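Local coordinates for odorant-binding protein 2a (Homo sapiens, PDB 4RUN) that binds and carries small hydrophobic volatile molecules, with a preference for aldehydes and large fatty acids, at residues T92-F97 against L122-E127; E126-L131 against E140-P145. The protein carries 2 engineered substitutions. All coordinates share one frame; numbering follows the deposited sequence.

Interaction 1 of 2, residues T92-F97 against L122-E127; sequences TDDYVF and LEALEE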
loop_
_atom_site.group_PDB
_atom_site.type_symbol
_atom_site.label_atom_id
_atom_site.label_comp_id
_atom_site.label_asym_id
_atom_site.label_seq_id
_atom_site.Cartn_x
_atom_site.Cartn_y
_atom_site.Cartn_z
ATOM N N THR A 92 10.004 -11.748 -8.668
ATOM C CA THR A 92 8.686 -11.588 -9.251
ATOM C C THR A 92 8.622 -10.194 -9.857
ATOM O O THR A 92 9.608 -9.433 -9.830
ATOM C CB THR A 92 7.553 -11.817 -8.224
ATOM O OG1 THR A 92 6.299 -11.441 -8.806
ATOM C CG2 THR A 92 7.788 -11.007 -6.983
ATOM N N ASP A 93 7.458 -9.873 -10.403
ATOM C CA ASP A 93 7.257 -8.626 -11.121
ATOM C C ASP A 93 6.400 -7.633 -10.331
ATOM O O ASP A 93 5.791 -6.728 -10.914
ATOM C CB ASP A 93 6.650 -8.945 -12.487
ATOM C CG ASP A 93 7.505 -9.928 -13.284
ATOM O OD1 ASP A 93 8.732 -9.700 -13.387
ATOM O OD2 ASP A 93 6.954 -10.932 -13.782
ATOM N N ASP A 94 6.400 -7.786 -9.005
ATOM C CA ASP A 94 5.644 -6.923 -8.119
ATOM C C ASP A 94 6.582 -6.114 -7.248
ATOM O O ASP A 94 7.795 -6.345 -7.217
ATOM C CB ASP A 94 4.711 -7.747 -7.229
ATOM C CG ASP A 94 3.578 -8.385 -7.997
ATOM O OD1 ASP A 94 3.192 -7.889 -9.065
ATOM O OD2 ASP A 94 3.053 -9.404 -7.536
ATOM N N TYR A 95 5.996 -5.160 -6.540
ATOM C CA TYR A 95 6.726 -4.275 -5.659
ATOM C C TYR A 95 6.095 -4.359 -4.278
ATOM O O TYR A 95 4.969 -4.842 -4.133
ATOM C CB TYR A 95 6.615 -2.843 -6.155
ATOM C CG TYR A 95 7.417 -2.494 -7.382
ATOM C CD1 TYR A 95 6.948 -2.786 -8.655
ATOM C CD2 TYR A 95 8.615 -1.810 -7.268
ATOM C CE1 TYR A 95 7.669 -2.425 -9.785
ATOM C CE2 TYR A 95 9.346 -1.452 -8.380
ATOM C CZ TYR A 95 8.871 -1.757 -9.640
ATOM O OH TYR A 95 9.607 -1.393 -10.755
ATOM N N VAL A 96 6.817 -3.858 -3.282
ATOM C CA VAL A 96 6.272 -3.681 -1.941
ATOM C C VAL A 96 6.152 -2.202 -1.613
ATOM O O VAL A 96 7.064 -1.429 -1.870
ATOM C CB VAL A 96 7.144 -4.353 -0.885
ATOM C CG1 VAL A 96 6.648 -4.021 0.513
ATOM C CG2 VAL A 96 7.136 -5.850 -1.115
ATOM N N PHE A 97 5.003 -1.829 -1.062
ATOM C CA PHE A 97 4.716 -0.465 -0.670
ATOM C C PHE A 97 4.711 -0.480 0.844
ATOM O O PHE A 97 3.788 -0.982 1.471
ATOM C CB PHE A 97 3.362 -0.077 -1.243
ATOM C CG PHE A 97 2.876 1.275 -0.849
ATOM C CD1 PHE A 97 2.192 1.466 0.358
ATOM C CD2 PHE A 97 3.017 2.346 -1.717
ATOM C CE1 PHE A 97 1.702 2.712 0.701
ATOM C CE2 PHE A 97 2.526 3.592 -1.379
ATOM C CZ PHE A 97 1.867 3.775 -0.168
ATOM N N LEU A 122 1.060 -17.410 -6.062
ATOM C CA LEU A 122 1.331 -17.801 -4.693
ATOM C C LEU A 122 2.796 -17.557 -4.357
ATOM O O LEU A 122 3.113 -17.230 -3.225
ATOM C CB LEU A 122 0.976 -19.271 -4.467
ATOM C CG LEU A 122 1.300 -19.815 -3.071
ATOM C CD1 LEU A 122 0.670 -18.963 -1.974
ATOM C CD2 LEU A 122 0.861 -21.258 -2.933
ATOM N N GLU A 123 3.689 -17.705 -5.327
ATOM C CA GLU A 123 5.118 -17.532 -5.069
ATOM C C GLU A 123 5.403 -16.071 -4.722
ATOM O O GLU A 123 6.240 -15.786 -3.882
ATOM C CB GLU A 123 5.967 -18.004 -6.259
ATOM C CG GLU A 123 7.402 -18.352 -5.879
ATOM C CD GLU A 123 8.168 -19.141 -6.956
ATOM O OE1 GLU A 123 7.780 -19.123 -8.155
ATOM O OE2 GLU A 123 9.174 -19.801 -6.592
ATOM N N ALA A 124 4.664 -15.155 -5.323
ATOM C CA ALA A 124 4.794 -13.751 -5.000
ATOM C C ALA A 124 4.299 -13.421 -3.577
ATOM O O ALA A 124 4.925 -12.641 -2.850
ATOM C CB ALA A 124 4.046 -12.935 -6.022
ATOM N N LEU A 125 3.201 -14.047 -3.167
ATOM C CA LEU A 125 2.708 -13.881 -1.809
ATOM C C LEU A 125 3.702 -14.401 -0.803
ATOM O O LEU A 125 3.801 -13.882 0.301
ATOM C CB LEU A 125 1.375 -14.620 -1.616
ATOM C CG LEU A 125 0.150 -13.993 -2.277
ATOM C CD1 LEU A 125 -1.074 -14.873 -2.081
ATOM C CD2 LEU A 125 -0.092 -12.612 -1.699
ATOM N N GLU A 126 4.413 -15.454 -1.171
ATOM C CA GLU A 126 5.408 -16.032 -0.293
ATOM C C GLU A 126 6.636 -15.147 -0.112
ATOM O O GLU A 126 7.194 -15.071 0.980
ATOM C CB GLU A 126 5.876 -17.353 -0.872
ATOM C CG GLU A 126 5.987 -18.433 0.164
ATOM C CD GLU A 126 4.633 -18.907 0.602
ATOM O OE1 GLU A 126 3.930 -19.471 -0.251
ATOM O OE2 GLU A 126 4.288 -18.714 1.776
ATOM N N GLU A 127 7.086 -14.530 -1.196
ATOM C CA GLU A 127 8.212 -13.592 -1.121
ATOM C C GLU A 127 7.834 -12.381 -0.275
ATOM O O GLU A 127 8.655 -11.874 0.492
ATOM C CB GLU A 127 8.640 -13.122 -2.510
ATOM C CG GLU A 127 9.287 -14.197 -3.344
ATOM C CD GLU A 127 10.518 -14.768 -2.681
ATOM O OE1 GLU A 127 10.579 -16.014 -2.566
ATOM O OE2 GLU A 127 11.415 -13.983 -2.282
#
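The methyl group of A124 meets two side-chain oxygens across this contact, and these two approaches make up its close part. T92 OG1 lies 3.9 Å from A124 CB, and D94 OD2 lies 4.0 Å from the same carbon. At these separations the contact is van der Waals in kind; no hydrogen bond or salt bridge joins the segments. Of the 109 Å² buried, both sides summed, most falls on T92 and A124. The threonine hydroxyl stands opposite its own backbone N (chi1 171°), a setting that brings OG1 to the helix while CG2 takes the site between N and the carbonyl carbon. D94 comes to the methyl with one carboxylate oxygen; the other, OD1, makes a salt bridge with K17 NZ of strand 12-21. L113 of strand 106-115 also touches D94. In lipocalin terms, the helix 122-134 packs here against the outer wall of the beta-barrel, close to the turn that leads into strand 95-103. The backbones come nearest at T92 and A124, whose CA atoms are 6.2 Å apart. The loose side begins at once: E127 CB stays 5.0 Å from T92 CG2 and the glutamate turns its OE1 to K130, while the exposed D93 has its CB directed away from the helix.

Interaction 2 of 2, residues E126-L131 against E140-P145; sequences EEFKKL and EDIFMP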
loop_
_atom_site.group_PDB
_atom_site.type_symbol
_atom_site.label_atom_id
_atom_site.label_comp_id
_atom_site.label_asym_id
_atom_site.label_seq_id
_atom_site.Cartn_x
_atom_site.Cartn_y
_atom_site.Cartn_z
ATOM N N GLU A 126 4.413 -15.454 -1.171
ATOM C CA GLU A 126 5.408 -16.032 -0.293
ATOM C C GLU A 126 6.636 -15.147 -0.112
ATOM O O GLU A 126 7.194 -15.071 0.980
ATOM C CB GLU A 126 5.876 -17.353 -0.872
ATOM C CG GLU A 126 5.987 -18.433 0.164
ATOM C CD GLU A 126 4.633 -18.907 0.602
ATOM O OE1 GLU A 126 3.930 -19.471 -0.251
ATOM O OE2 GLU A 126 4.288 -18.714 1.776
ATOM N N GLU A 127 7.086 -14.530 -1.196
ATOM C CA GLU A 127 8.212 -13.592 -1.121
ATOM C C GLU A 127 7.834 -12.381 -0.275
ATOM O O GLU A 127 8.655 -11.874 0.492
ATOM C CB GLU A 127 8.640 -13.122 -2.510
ATOM C CG GLU A 127 9.287 -14.197 -3.344
ATOM C CD GLU A 127 10.518 -14.768 -2.681
ATOM O OE1 GLU A 127 10.579 -16.014 -2.566
ATOM O OE2 GLU A 127 11.415 -13.983 -2.282
ATOM N N PHE A 128 6.582 -11.946 -0.426
ATOM C CA PHE A 128 6.026 -10.885 0.379
ATOM C C PHE A 128 6.075 -11.229 1.858
ATOM O O PHE A 128 6.513 -10.430 2.665
ATOM C CB PHE A 128 4.589 -10.648 -0.024
ATOM C CG PHE A 128 3.924 -9.543 0.736
ATOM C CD1 PHE A 128 4.402 -8.254 0.637
ATOM C CD2 PHE A 128 2.804 -9.784 1.521
ATOM C CE1 PHE A 128 3.786 -7.220 1.306
ATOM C CE2 PHE A 128 2.178 -8.749 2.199
ATOM C CZ PHE A 128 2.676 -7.464 2.084
ATOM N N LYS A 129 5.636 -12.433 2.196
ATOM C CA LYS A 129 5.666 -12.913 3.570
ATOM C C LYS A 129 7.092 -12.918 4.108
ATOM O O LYS A 129 7.349 -12.390 5.183
ATOM C CB LYS A 129 5.076 -14.315 3.612
ATOM C CG LYS A 129 5.114 -15.025 4.946
ATOM C CD LYS A 129 4.358 -16.343 4.804
ATOM C CE LYS A 129 4.856 -17.414 5.758
ATOM N NZ LYS A 129 4.448 -18.777 5.305
ATOM N N LYS A 130 8.006 -13.535 3.366
ATOM C CA LYS A 130 9.439 -13.560 3.724
ATOM C C LYS A 130 9.988 -12.167 3.988
ATOM O O LYS A 130 10.684 -11.948 4.968
ATOM C CB LYS A 130 10.270 -14.186 2.596
ATOM C CG LYS A 130 10.073 -15.669 2.397
ATOM C CD LYS A 130 10.535 -16.057 0.997
ATOM C CE LYS A 130 10.957 -17.516 0.912
ATOM N NZ LYS A 130 10.592 -18.100 -0.408
ATOM N N LEU A 131 9.703 -11.235 3.087
ATOM C CA LEU A 131 10.211 -9.877 3.228
ATOM C C LEU A 131 9.560 -9.189 4.433
ATOM O O LEU A 131 10.207 -8.482 5.206
ATOM C CB LEU A 131 9.959 -9.081 1.948
ATOM C CG LEU A 131 10.282 -7.576 1.983
ATOM C CD1 LEU A 131 10.561 -7.053 0.572
ATOM C CD2 LEU A 131 9.178 -6.759 2.658
ATOM N N GLU A 140 0.816 -13.984 10.213
ATOM C CA GLU A 140 -0.569 -14.194 10.593
ATOM C C GLU A 140 -1.339 -12.881 10.539
ATOM O O GLU A 140 -2.561 -12.883 10.578
ATOM C CB GLU A 140 -0.617 -14.810 12.006
ATOM C CG GLU A 140 -0.333 -13.830 13.132
ATOM C CD GLU A 140 0.437 -14.472 14.267
ATOM O OE1 GLU A 140 1.682 -14.352 14.313
ATOM O OE2 GLU A 140 -0.215 -15.119 15.108
ATOM N N ASP A 141 -0.624 -11.763 10.455
ATOM C CA ASP A 141 -1.256 -10.477 10.213
ATOM C C ASP A 141 -1.232 -10.107 8.706
ATOM O O ASP A 141 -1.347 -8.924 8.360
ATOM C CB ASP A 141 -0.563 -9.373 11.012
ATOM C CG ASP A 141 -0.603 -9.609 12.517
ATOM O OD1 ASP A 141 -1.692 -9.867 13.069
ATOM O OD2 ASP A 141 0.466 -9.538 13.153
ATOM N N ILE A 142 -1.043 -11.089 7.817
ATOM C CA ILE A 142 -1.127 -10.836 6.382
ATOM C C ILE A 142 -2.518 -11.207 5.904
ATOM O O ILE A 142 -2.977 -12.316 6.112
ATOM C CB ILE A 142 -0.092 -11.622 5.549
ATOM C CG1 ILE A 142 1.327 -11.243 5.970
ATOM C CG2 ILE A 142 -0.295 -11.351 4.054
ATOM C CD1 ILE A 142 2.417 -11.994 5.239
ATOM N N PHE A 143 -3.168 -10.275 5.230
ATOM C CA PHE A 143 -4.536 -10.462 4.780
ATOM C C PHE A 143 -4.626 -9.900 3.361
ATOM O O PHE A 143 -3.782 -9.098 2.930
ATOM C CB PHE A 143 -5.516 -9.826 5.791
ATOM C CG PHE A 143 -5.441 -8.328 5.872
ATOM C CD1 PHE A 143 -4.572 -7.708 6.761
ATOM C CD2 PHE A 143 -6.267 -7.530 5.083
ATOM C CE1 PHE A 143 -4.521 -6.321 6.844
ATOM C CE2 PHE A 143 -6.221 -6.143 5.162
ATOM C CZ PHE A 143 -5.352 -5.536 6.045
ATOM N N MET A 144 -5.614 -10.373 2.617
ATOM C CA MET A 144 -5.701 -10.082 1.197
ATOM C C MET A 144 -7.063 -9.535 0.852
ATOM O O MET A 144 -8.030 -10.283 0.678
ATOM C CB MET A 144 -5.410 -11.345 0.403
ATOM C CG MET A 144 -4.063 -11.953 0.757
ATOM S SD MET A 144 -4.104 -13.686 0.334
ATOM C CE MET A 144 -4.316 -13.574 -1.444
ATOM N N PRO A 145 -7.154 -8.213 0.747
ATOM C CA PRO A 145 -8.496 -7.698 0.520
ATOM C C PRO A 145 -9.023 -8.011 -0.871
ATOM O O PRO A 145 -8.251 -8.305 -1.774
ATOM C CB PRO A 145 -8.341 -6.195 0.738
ATOM C CG PRO A 145 -6.906 -5.913 0.504
ATOM C CD PRO A 145 -6.149 -7.151 0.899
#
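I142 reaches from the short strand to the helix with both branches of its side chain, each meeting a different residue. I142 CG2 meets the edge of the F128 ring, near the ring plane, 4.0 Å from F128 CE2. The two side chains run past each other in opposite directions, the phenylalanine reaching out from the helix and the isoleucine reaching in. F128 carries its ring opposite the backbone N (chi1 -179°), which extends it toward the barrel, where A18 and V96 also touch it. The longer branch of I142 ends against the helix itself: CD1 is 3.8 Å from K129 CA and 3.9 Å from K129 CB. Here the side chains cross at about a right angle; the lysine offers the base of its chain to I142, while its extended remainder leads off to a long, weak ion pair, K129 NZ to E126 OE2 at 3.5 Å. I142 also touches V20, and the backbone of F143 pairs with M19, both on strand 12-21. Such apolar packing of the helix after the last long barrel strand against the barrel, with the following short strand added at its side, is characteristic of the lipocalin fold.

In the fold
Interactions 1 and 2 lie on the same side of the chain's centre, their own centres 9 Å apart, and both use helix 122-134, overlapping at E126 and E127. Along the chain the order is 92-97, then the helix, then 140-145. Interaction 1 joins the first half of the helix to the loop leading into strand 95-103, whereas interaction 2 joins the following turns to strand 142-143; both partners of the helix lead to or lie in the one curled sheet. The two contacts also touch directly: V96 CG2 packs on F128 CD1 and L131 CD1, each at 4.0 Å. Successive turns of the helix therefore meet different parts of the outer wall of the barrel that encloses the ligand site in lipocalins.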